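Local coordinates for mandelate racemase / muconate lactonizing enzyme, C-terminal domain protein (Pseudovibrio sp. JE062, PDB 4JHM), which belongs to the mandelate racemase / muconate lactonizing enzyme family of the enolase superfamily, joining an N-terminal capping domain to a TIM-barrel-like domain, at residues S9-Y14 with V40-E45; A15-N20 with N60-C65; W26-E31 with Y169-K174. All blocks are in the same frame, centred on the assembly; numbering follows the deposited sequence.

Contact 1: S9-Y14 with V40-E45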
loop_
_atom_site.group_PDB
_atom_site.type_symbol
_atom_site.label_atom_id
_atom_site.label_comp_id
_atom_site.label_asym_id
_atom_site.label_seq_id
_atom_site.Cartn_x
_atom_site.Cartn_y
_atom_site.Cartn_z
ATOM N N SER A 9 -0.156 6.579 -53.419
ATOM C CA SER A 9 -0.276 6.237 -54.834
ATOM C C SER A 9 0.128 4.784 -55.098
ATOM O O SER A 9 -0.433 4.121 -55.972
ATOM C CB SER A 9 0.597 7.195 -55.658
ATOM O OG SER A 9 0.859 6.702 -56.959
ATOM N N ARG A 10 1.087 4.294 -54.316
ATOM C CA ARG A 10 1.733 3.015 -54.583
ATOM C C ARG A 10 2.603 2.619 -53.387
ATOM O O ARG A 10 3.132 3.483 -52.686
ATOM C CB ARG A 10 2.585 3.146 -55.852
ATOM C CG ARG A 10 3.633 2.063 -56.069
ATOM C CD ARG A 10 4.665 2.516 -57.095
ATOM N NE ARG A 10 5.677 1.499 -57.375
ATOM C CZ ARG A 10 5.716 0.760 -58.483
ATOM N NH1 ARG A 10 4.802 0.921 -59.432
ATOM N NH2 ARG A 10 6.675 -0.141 -58.646
ATOM N N VAL A 11 2.742 1.318 -53.144
ATOM C CA VAL A 11 3.645 0.843 -52.090
ATOM C C VAL A 11 4.484 -0.350 -52.556
ATOM O O VAL A 11 4.012 -1.201 -53.309
ATOM C CB VAL A 11 2.886 0.479 -50.795
ATOM C CG1 VAL A 11 1.790 1.499 -50.513
ATOM C CG2 VAL A 11 2.302 -0.921 -50.877
ATOM N N GLU A 12 5.738 -0.389 -52.113
ATOM C CA GLU A 12 6.648 -1.481 -52.444
ATOM C C GLU A 12 7.210 -2.098 -51.170
ATOM O O GLU A 12 7.704 -1.386 -50.294
ATOM C CB GLU A 12 7.804 -0.973 -53.301
ATOM C CG GLU A 12 7.414 -0.554 -54.705
ATOM C CD GLU A 12 8.579 0.029 -55.480
ATOM O OE1 GLU A 12 9.607 0.365 -54.854
ATOM O OE2 GLU A 12 8.461 0.159 -56.714
ATOM N N LEU A 13 7.138 -3.420 -51.068
ATOM C CA LEU A 13 7.675 -4.114 -49.908
ATOM C C LEU A 13 8.942 -4.860 -50.285
ATOM O O LEU A 13 9.000 -5.492 -51.335
ATOM C CB LEU A 13 6.647 -5.097 -49.354
ATOM C CG LEU A 13 5.281 -4.510 -49.001
ATOM C CD1 LEU A 13 4.455 -5.538 -48.241
ATOM C CD2 LEU A 13 5.437 -3.227 -48.200
ATOM N N TYR A 14 9.953 -4.785 -49.423
ATOM C CA TYR A 14 11.216 -5.475 -49.665
ATOM C C TYR A 14 11.717 -6.205 -48.425
ATOM O O TYR A 14 11.485 -5.779 -47.291
ATOM C CB TYR A 14 12.280 -4.486 -50.135
ATOM C CG TYR A 14 11.960 -3.845 -51.458
ATOM C CD1 TYR A 14 12.232 -4.498 -52.649
ATOM C CD2 TYR A 14 11.380 -2.586 -51.517
ATOM C CE1 TYR A 14 11.935 -3.917 -53.865
ATOM C CE2 TYR A 14 11.081 -1.994 -52.730
ATOM C CZ TYR A 14 11.360 -2.665 -53.899
ATOM O OH TYR A 14 11.065 -2.086 -55.106
ATOM N N VAL A 40 9.609 -0.670 -46.292
ATOM C CA VAL A 40 8.364 -0.190 -46.871
ATOM C C VAL A 40 8.625 1.133 -47.574
ATOM O O VAL A 40 9.051 2.099 -46.939
ATOM C CB VAL A 40 7.291 0.053 -45.795
ATOM C CG1 VAL A 40 6.042 0.652 -46.424
ATOM C CG2 VAL A 40 6.957 -1.237 -45.065
ATOM N N ARG A 41 8.378 1.175 -48.881
ATOM C CA ARG A 41 8.515 2.410 -49.640
ATOM C C ARG A 41 7.147 2.892 -50.115
ATOM O O ARG A 41 6.502 2.236 -50.930
ATOM C CB ARG A 41 9.441 2.215 -50.843
ATOM C CG ARG A 41 10.207 3.477 -51.211
ATOM C CD ARG A 41 10.186 3.768 -52.697
ATOM N NE ARG A 41 11.141 2.962 -53.452
ATOM C CZ ARG A 41 11.654 3.322 -54.626
ATOM N NH1 ARG A 41 11.315 4.479 -55.180
ATOM N NH2 ARG A 41 12.514 2.530 -55.246
ATOM N N LEU A 42 6.710 4.040 -49.605
ATOM C CA LEU A 42 5.406 4.587 -49.958
ATOM C C LEU A 42 5.545 5.649 -51.039
ATOM O O LEU A 42 6.469 6.460 -51.004
ATOM C CB LEU A 42 4.738 5.212 -48.734
ATOM C CG LEU A 42 4.480 4.300 -47.535
ATOM C CD1 LEU A 42 4.025 5.134 -46.347
ATOM C CD2 LEU A 42 3.453 3.226 -47.862
ATOM N N PHE A 43 4.616 5.639 -51.989
ATOM C CA PHE A 43 4.564 6.650 -53.039
ATOM C C PHE A 43 3.300 7.494 -52.879
ATOM O O PHE A 43 2.342 7.069 -52.233
ATOM C CB PHE A 43 4.562 5.989 -54.418
ATOM C CG PHE A 43 5.855 5.307 -54.779
ATOM C CD1 PHE A 43 6.901 6.024 -55.344
ATOM C CD2 PHE A 43 6.014 3.944 -54.584
ATOM C CE1 PHE A 43 8.086 5.398 -55.692
ATOM C CE2 PHE A 43 7.195 3.312 -54.933
ATOM C CZ PHE A 43 8.231 4.038 -55.491
ATOM N N THR A 44 3.299 8.683 -53.477
ATOM C CA THR A 44 2.153 9.590 -53.401
ATOM C C THR A 44 1.726 10.087 -54.786
ATOM O O THR A 44 2.243 9.635 -55.807
ATOM C CB THR A 44 2.464 10.804 -52.505
ATOM O OG1 THR A 44 3.657 11.448 -52.964
ATOM C CG2 THR A 44 2.652 10.369 -51.064
ATOM N N GLU A 45 0.772 11.012 -54.810
ATOM C CA GLU A 45 0.265 11.563 -56.064
ATOM C C GLU A 45 1.287 12.470 -56.744
ATOM O O GLU A 45 1.338 12.535 -57.971
ATOM C CB GLU A 45 -1.031 12.347 -55.824
ATOM C CG GLU A 45 -2.226 11.492 -55.427
ATOM C CD GLU A 45 -2.820 10.710 -56.590
ATOM O OE1 GLU A 45 -4.063 10.639 -56.687
ATOM O OE2 GLU A 45 -2.051 10.162 -57.407
#

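Contact 2: A15-N20 with N60-C65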
loop_
_atom_site.group_PDB
_atom_site.type_symbol
_atom_site.label_atom_id
_atom_site.label_comp_id
_atom_site.label_asym_id
_atom_site.label_seq_id
_atom_site.Cartn_x
_atom_site.Cartn_y
_atom_site.Cartn_z
ATOM N N ALA A 15 12.399 -7.317 -48.660
ATOM C CA ALA A 15 13.078 -8.050 -47.609
ATOM C C ALA A 15 14.432 -8.472 -48.164
ATOM O O ALA A 15 14.517 -9.363 -49.018
ATOM C CB ALA A 15 12.264 -9.263 -47.184
ATOM N N LEU A 16 15.486 -7.815 -47.690
ATOM C CA LEU A 16 16.819 -8.036 -48.225
ATOM C C LEU A 16 17.798 -8.466 -47.143
ATOM O O LEU A 16 17.516 -8.347 -45.953
ATOM C CB LEU A 16 17.331 -6.777 -48.937
ATOM C CG LEU A 16 17.169 -5.429 -48.233
ATOM C CD1 LEU A 16 18.242 -4.457 -48.690
ATOM C CD2 LEU A 16 15.787 -4.841 -48.484
ATOM N N ALA A 17 18.948 -8.974 -47.578
ATOM C CA ALA A 17 19.985 -9.477 -46.681
ATOM C C ALA A 17 21.289 -9.662 -47.456
ATOM O O ALA A 17 21.328 -9.455 -48.665
ATOM C CB ALA A 17 19.549 -10.795 -46.056
ATOM N N ASP A 18 22.349 -10.050 -46.753
ATOM C CA ASP A 18 23.664 -10.251 -47.357
ATOM C C ASP A 18 24.267 -11.573 -46.880
ATOM O O ASP A 18 24.621 -11.719 -45.707
ATOM C CB ASP A 18 24.595 -9.083 -47.002
ATOM C CG ASP A 18 25.956 -9.187 -47.674
ATOM O OD1 ASP A 18 26.783 -10.007 -47.228
ATOM O OD2 ASP A 18 26.205 -8.440 -48.645
ATOM N N GLU A 19 24.376 -12.533 -47.794
ATOM C CA GLU A 19 24.931 -13.844 -47.470
ATOM C C GLU A 19 26.345 -13.725 -46.899
ATOM O O GLU A 19 26.736 -14.492 -46.021
ATOM C CB GLU A 19 24.953 -14.736 -48.719
ATOM C CG GLU A 19 23.578 -15.039 -49.299
ATOM C CD GLU A 19 23.640 -15.860 -50.578
ATOM O OE1 GLU A 19 22.718 -16.672 -50.800
ATOM O OE2 GLU A 19 24.602 -15.700 -51.364
ATOM N N ASN A 20 27.102 -12.752 -47.397
ATOM C CA ASN A 20 28.502 -12.589 -47.012
ATOM C C ASN A 20 28.670 -11.778 -45.724
ATOM O O ASN A 20 29.792 -11.489 -45.309
ATOM C CB ASN A 20 29.295 -11.931 -48.150
ATOM C CG ASN A 20 29.353 -12.793 -49.401
ATOM O OD1 ASN A 20 30.341 -12.778 -50.133
ATOM N ND2 ASN A 20 28.292 -13.550 -49.650
ATOM N N ASN A 60 18.362 -20.374 -39.583
ATOM C CA ASN A 60 18.197 -21.203 -40.775
ATOM C C ASN A 60 18.004 -20.404 -42.066
ATOM O O ASN A 60 18.760 -20.573 -43.020
ATOM C CB ASN A 60 17.028 -22.168 -40.586
ATOM C CG ASN A 60 17.093 -22.904 -39.264
ATOM O OD1 ASN A 60 18.142 -23.413 -38.875
ATOM N ND2 ASN A 60 15.970 -22.962 -38.564
ATOM N N PHE A 61 16.991 -19.546 -42.108
ATOM C CA PHE A 61 16.711 -18.777 -43.315
ATOM C C PHE A 61 16.481 -17.307 -42.994
ATOM O O PHE A 61 16.147 -16.961 -41.866
ATOM C CB PHE A 61 15.471 -19.324 -44.032
ATOM C CG PHE A 61 15.498 -20.808 -44.259
ATOM C CD1 PHE A 61 16.269 -21.355 -45.270
ATOM C CD2 PHE A 61 14.735 -21.657 -43.469
ATOM C CE1 PHE A 61 16.292 -22.725 -45.480
ATOM C CE2 PHE A 61 14.752 -23.025 -43.673
ATOM C CZ PHE A 61 15.534 -23.561 -44.678
ATOM N N PHE A 62 16.655 -16.446 -43.994
ATOM C CA PHE A 62 16.219 -15.064 -43.885
ATOM C C PHE A 62 14.702 -15.039 -43.745
ATOM O O PHE A 62 14.021 -15.997 -44.111
ATOM C CB PHE A 62 16.659 -14.251 -45.096
ATOM C CG PHE A 62 18.149 -14.135 -45.230
ATOM C CD1 PHE A 62 18.891 -13.443 -44.278
ATOM C CD2 PHE A 62 18.813 -14.715 -46.308
ATOM C CE1 PHE A 62 20.265 -13.340 -44.395
ATOM C CE2 PHE A 62 20.186 -14.610 -46.430
ATOM C CZ PHE A 62 20.912 -13.922 -45.471
ATOM N N ASP A 63 14.179 -13.936 -43.228
ATOM C CA ASP A 63 12.809 -13.892 -42.733
ATOM C C ASP A 63 11.813 -13.319 -43.735
ATOM O O ASP A 63 11.994 -12.211 -44.235
ATOM C CB ASP A 63 12.779 -13.055 -41.451
ATOM C CG ASP A 63 11.442 -13.092 -40.758
ATOM O OD1 ASP A 63 10.872 -14.192 -40.612
ATOM O OD2 ASP A 63 10.970 -12.016 -40.342
ATOM N N ARG A 64 10.755 -14.075 -44.013
ATOM C CA ARG A 64 9.611 -13.555 -44.769
ATOM C C ARG A 64 8.394 -13.311 -43.857
ATOM O O ARG A 64 7.336 -12.900 -44.328
ATOM C CB ARG A 64 9.219 -14.514 -45.890
ATOM C CG ARG A 64 10.326 -14.866 -46.870
ATOM C CD ARG A 64 9.823 -15.867 -47.900
ATOM N NE ARG A 64 10.915 -16.547 -48.588
ATOM C CZ ARG A 64 11.243 -16.365 -49.866
ATOM N NH1 ARG A 64 12.258 -17.041 -50.386
ATOM N NH2 ARG A 64 10.564 -15.519 -50.632
ATOM N N CYS A 65 8.553 -13.565 -42.558
ATOM C CA CYS A 65 7.477 -13.378 -41.580
ATOM C C CYS A 65 6.929 -11.956 -41.580
ATOM O O CYS A 65 5.720 -11.744 -41.668
ATOM C CB CYS A 65 7.977 -13.713 -40.171
ATOM S SG CYS A 65 6.722 -13.521 -38.880
#

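Contact 3: W26-E31 with Y169-K174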
loop_
_atom_site.group_PDB
_atom_site.type_symbol
_atom_site.label_atom_id
_atom_site.label_comp_id
_atom_site.label_asym_id
_atom_site.label_seq_id
_atom_site.Cartn_x
_atom_site.Cartn_y
_atom_site.Cartn_z
ATOM N N TRP A 26 23.720 -12.962 -29.949
ATOM C CA TRP A 26 23.979 -12.375 -28.633
ATOM C C TRP A 26 23.691 -13.340 -27.481
ATOM O O TRP A 26 23.580 -12.922 -26.330
ATOM C CB TRP A 26 23.201 -11.059 -28.434
ATOM C CG TRP A 26 22.060 -10.812 -29.397
ATOM C CD1 TRP A 26 22.139 -10.212 -30.622
ATOM C CD2 TRP A 26 20.673 -11.128 -29.196
ATOM N NE1 TRP A 26 20.894 -10.147 -31.201
ATOM C CE2 TRP A 26 19.977 -10.703 -30.347
ATOM C CE3 TRP A 26 19.953 -11.734 -28.158
ATOM C CZ2 TRP A 26 18.598 -10.864 -30.490
ATOM C CZ3 TRP A 26 18.581 -11.892 -28.302
ATOM C CH2 TRP A 26 17.920 -11.458 -29.459
ATOM N N ALA A 27 23.580 -14.626 -27.793
ATOM C CA ALA A 27 23.423 -15.655 -26.769
ATOM C C ALA A 27 24.504 -16.708 -26.959
ATOM O O ALA A 27 24.963 -16.931 -28.077
ATOM C CB ALA A 27 22.045 -16.285 -26.860
ATOM N N ASP A 28 24.913 -17.354 -25.872
ATOM C CA ASP A 28 26.010 -18.315 -25.936
ATOM C C ASP A 28 25.560 -19.660 -26.490
ATOM O O ASP A 28 24.771 -20.367 -25.864
ATOM C CB ASP A 28 26.633 -18.513 -24.557
ATOM C CG ASP A 28 27.997 -19.162 -24.625
ATOM O OD1 ASP A 28 28.656 -19.067 -25.683
ATOM O OD2 ASP A 28 28.421 -19.758 -23.615
ATOM N N ASN A 29 26.072 -19.996 -27.672
ATOM C CA ASN A 29 25.792 -21.275 -28.328
ATOM C C ASN A 29 24.352 -21.422 -28.826
ATOM O O ASN A 29 23.907 -22.531 -29.138
ATOM C CB ASN A 29 26.176 -22.442 -27.413
ATOM C CG ASN A 29 27.675 -22.542 -27.202
ATOM O OD1 ASN A 29 28.204 -22.078 -26.191
ATOM N ND2 ASN A 29 28.370 -23.135 -28.168
ATOM N N GLN A 30 23.629 -20.305 -28.902
ATOM C CA GLN A 30 22.373 -20.267 -29.647
ATOM C C GLN A 30 22.745 -20.018 -31.095
ATOM O O GLN A 30 23.647 -19.233 -31.376
ATOM C CB GLN A 30 21.436 -19.169 -29.140
ATOM C CG GLN A 30 20.444 -19.627 -28.078
ATOM C CD GLN A 30 20.993 -19.532 -26.666
ATOM O OE1 GLN A 30 20.241 -19.342 -25.709
ATOM N NE2 GLN A 30 22.306 -19.658 -26.527
ATOM N N GLU A 31 22.053 -20.690 -32.009
ATOM C CA GLU A 31 22.426 -20.676 -33.426
ATOM C C GLU A 31 22.644 -19.259 -33.958
ATOM O O GLU A 31 22.038 -18.308 -33.466
ATOM C CB GLU A 31 21.363 -21.396 -34.261
ATOM C CG GLU A 31 21.060 -22.805 -33.782
ATOM C CD GLU A 31 22.317 -23.602 -33.510
ATOM O OE1 GLU A 31 23.173 -23.686 -34.415
ATOM O OE2 GLU A 31 22.449 -24.143 -32.393
ATOM N N TYR A 169 28.242 -13.355 -23.121
ATOM C CA TYR A 169 27.848 -14.746 -23.221
ATOM C C TYR A 169 26.458 -14.967 -22.635
ATOM O O TYR A 169 25.780 -15.931 -22.982
ATOM C CB TYR A 169 28.884 -15.624 -22.516
ATOM C CG TYR A 169 30.296 -15.358 -22.995
ATOM C CD1 TYR A 169 30.782 -15.965 -24.143
ATOM C CD2 TYR A 169 31.136 -14.486 -22.311
ATOM C CE1 TYR A 169 32.067 -15.720 -24.594
ATOM C CE2 TYR A 169 32.424 -14.236 -22.754
ATOM C CZ TYR A 169 32.885 -14.857 -23.897
ATOM O OH TYR A 169 34.162 -14.620 -24.353
ATOM N N CYS A 170 26.030 -14.060 -21.763
ATOM C CA CYS A 170 24.746 -14.196 -21.087
ATOM C C CYS A 170 24.739 -15.446 -20.211
ATOM O O CYS A 170 23.703 -16.077 -20.004
ATOM C CB CYS A 170 23.606 -14.224 -22.102
ATOM S SG CYS A 170 23.553 -12.730 -23.113
ATOM N N VAL A 171 25.924 -15.781 -19.708
ATOM C CA VAL A 171 26.116 -16.852 -18.745
ATOM C C VAL A 171 26.960 -16.277 -17.602
ATOM O O VAL A 171 28.185 -16.190 -17.694
ATOM C CB VAL A 171 26.825 -18.061 -19.394
ATOM C CG1 VAL A 171 27.218 -19.092 -18.346
ATOM C CG2 VAL A 171 25.935 -18.686 -20.459
ATOM N N TYR A 172 26.287 -15.858 -16.536
ATOM C CA TYR A 172 26.937 -15.223 -15.394
ATOM C C TYR A 172 28.418 -15.590 -15.236
ATOM O O TYR A 172 29.268 -14.712 -15.145
ATOM C CB TYR A 172 26.175 -15.564 -14.108
ATOM C CG TYR A 172 26.741 -14.899 -12.879
ATOM C CD1 TYR A 172 26.800 -13.518 -12.782
ATOM C CD2 TYR A 172 27.209 -15.649 -11.815
ATOM C CE1 TYR A 172 27.319 -12.903 -11.660
ATOM C CE2 TYR A 172 27.735 -15.043 -10.689
ATOM C CZ TYR A 172 27.788 -13.670 -10.619
ATOM O OH TYR A 172 28.312 -13.062 -9.505
ATOM N N ASP A 173 28.726 -16.881 -15.206
ATOM C CA ASP A 173 30.098 -17.333 -14.948
ATOM C C ASP A 173 31.109 -16.809 -15.965
ATOM O O ASP A 173 32.133 -16.238 -15.586
ATOM C CB ASP A 173 30.148 -18.856 -14.898
ATOM C CG ASP A 173 29.269 -19.422 -13.808
ATOM O OD1 ASP A 173 29.536 -19.133 -12.620
ATOM O OD2 ASP A 173 28.303 -20.143 -14.143
ATOM N N LYS A 174 30.823 -17.003 -17.249
ATOM C CA LYS A 174 31.695 -16.501 -18.313
ATOM C C LYS A 174 31.668 -14.971 -18.377
ATOM O O LYS A 174 32.699 -14.327 -18.580
ATOM C CB LYS A 174 31.294 -17.104 -19.659
ATOM C CG LYS A 174 31.475 -18.616 -19.721
ATOM C CD LYS A 174 30.824 -19.226 -20.952
ATOM C CE LYS A 174 31.636 -18.951 -22.208
ATOM N NZ LYS A 174 31.001 -19.545 -23.418
#

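Contact 1: S9-Y14 with V40-E45
Glu12 and Arg41 are a hydrogen-bonded antiparallel pair on neighbouring strands, their side chains side by side, bound twice through their backbones and again through their charges. Glu12 N gives to Arg41 O at 3.0 Å, and Arg41 N returns a bond to Glu12 O, also at 3.0 Å. Further along, Phe43 N donates to Arg10 O at 2.7 Å, while Ser9 N donates to Phe43 O.

The carboxylate of Glu12 has its two oxygens differently engaged. Glu12 OE2 takes Arg10 NH2 on its anti lone pair at 2.6 Å, with the oxygen close to the guanidinium plane, and a weak bond from Arg10 NE adds to it. Glu12 OE1 sits over one face of the Arg41 guanidinium, 3.3 Å from Arg41 NE; here only the charges attract, for no N-H is aimed at it. Tyr14 OH gives OE1 a weak bond as well. Two arginines around one carboxylate would be expected to favour its ionised form. Each arginine also has a second acid: Arg10 NH1 pairs with Glu376, and Arg41 NH1 with Glu49.

Phe43 lies alongside Arg10 on the face that also carries Glu12 and Arg41. With CG anti to the backbone N (chi1 163°) and the chain extended as far as NE, Arg10 passes its CD beside Phe43 CD2, and its guanidinium stands nearly perpendicular to the ring. The Glu12 carboxylate meets the ring edge, Glu12 CD being 3.6 Å from Phe43 CE2.

The other face is apolar: Val11 CG1 touches Leu42 CD2 at 3.6 Å, and Leu13 packs beside Val40. It is covered by helices 65-73 and 100-119, while strands 50-58 and 369-376 flank the pair within the four-stranded antiparallel sheet of the N-terminal domain.

Contact 2: A15-N20 with N60-C65
Phe62 turns one face of its ring to the methyl group of Ala17, and that meeting carries most of the contact. The side chain sets out from CB toward 15-20, and CG stands anti to the carbonyl carbon (chi1 -64°). Ala17 CB lies over one face, within 4.0 Å of all six ring carbons: Phe62 CG is 3.7 Å from that methyl, and CD2 on the farther flank 4.0 Å. The methyl sits off the ring centre, toward the CD1-CE1 rim, in a CH-pi arrangement. On that rim the modelled separation is too short for carbons, so its exact closeness is doubtful. At the tip, Phe62 CZ comes 4.3 Å from Asp18 O and 4.4 Å from Glu19 N, both oblique to the ring.

Beside the ring, Ala15 CB looks across at Asp63 O, 4.2 Å away. Asp63 itself serves the start of helix 65-73: OD1 accepts a weak capping bond from Cys65 N, and OD2 is held by Ser56 OG. Leu34 and Thr36 of strand 34-44 also touch Phe62, and Phe61 makes a cation-pi contact with Arg71 of the second subunit.

No hydrogen bond joins 15-20 to 60-65. Residues 15-20 and the loop before helix 65-73 meet mainly through apolar and CH-pi contact, with 184 Å² buried, which constrains direction far less than hydrogen bonds would.

Contact 3: W26-E31 with Y169-K174
Asp28 OD2 receives Lys174 NZ at 2.6 Å, a salt bridge made tip to tip between two side chains reaching toward each other. The ammonium nitrogen arrives on the syn side of the carboxylate, 30° out of its plane. The lysine chain bends at chi3 (75°), which swings CE round over a face of the Tyr169 ring. There CE lies 3.6 Å above the plane, toward the rim. Asp28 OD1 meets the same ring at its edge, 4.1 Å from Tyr169 CD1, so the phenol packs against both partners of the ion pair.

The two segments belong to different domains. Residues 26-31 lie in the long loop between the first two strands of the N-terminal domain, and 169-174 follow barrel strand 163-167 and run into the start of helix 172-186. In the enolase superfamily such a loop typically folds over the C-terminal ends of the barrel strands, and this contact is consistent with that arrangement.

Between the backbones, Asp28 N gives a weak, bent bond to Tyr169 O at 3.3 Å. The sulphur of Cys170 comes close as well, SG lying 3.2 Å from Trp26 O. Val171 CG2 adds an apolar flank 4.2 Å from Asp28 OD2. Asp175 OD1 accepts weak bonds from Tyr169 N and Cys170 N. Trp26 bonds through NE1 to Tyr35 OH and packs on Cys96 of the second subunit.

Overall arrangement
Strand 8-16 runs through contact 1 and continues into contact 2, the centres of the two contacts lying 21 Å apart; strand 34-44 is its neighbour in the four-stranded sheet. The first segments follow in order, 9-14, 15-20 and 26-31, and the second in the order 40-45, 60-65 and 169-174, so all three contacts interlace along the chain. Contact 3 lies 23 Å from contact 2 and 40 Å from contact 1, centre to centre, on the opposite side of the chain's centre from the latter. Contacts 1 and 2 lie within the N-terminal domain, while contact 3 joins its loop to the barrel domain. Contacts 2 and 3 both touch the second subunit.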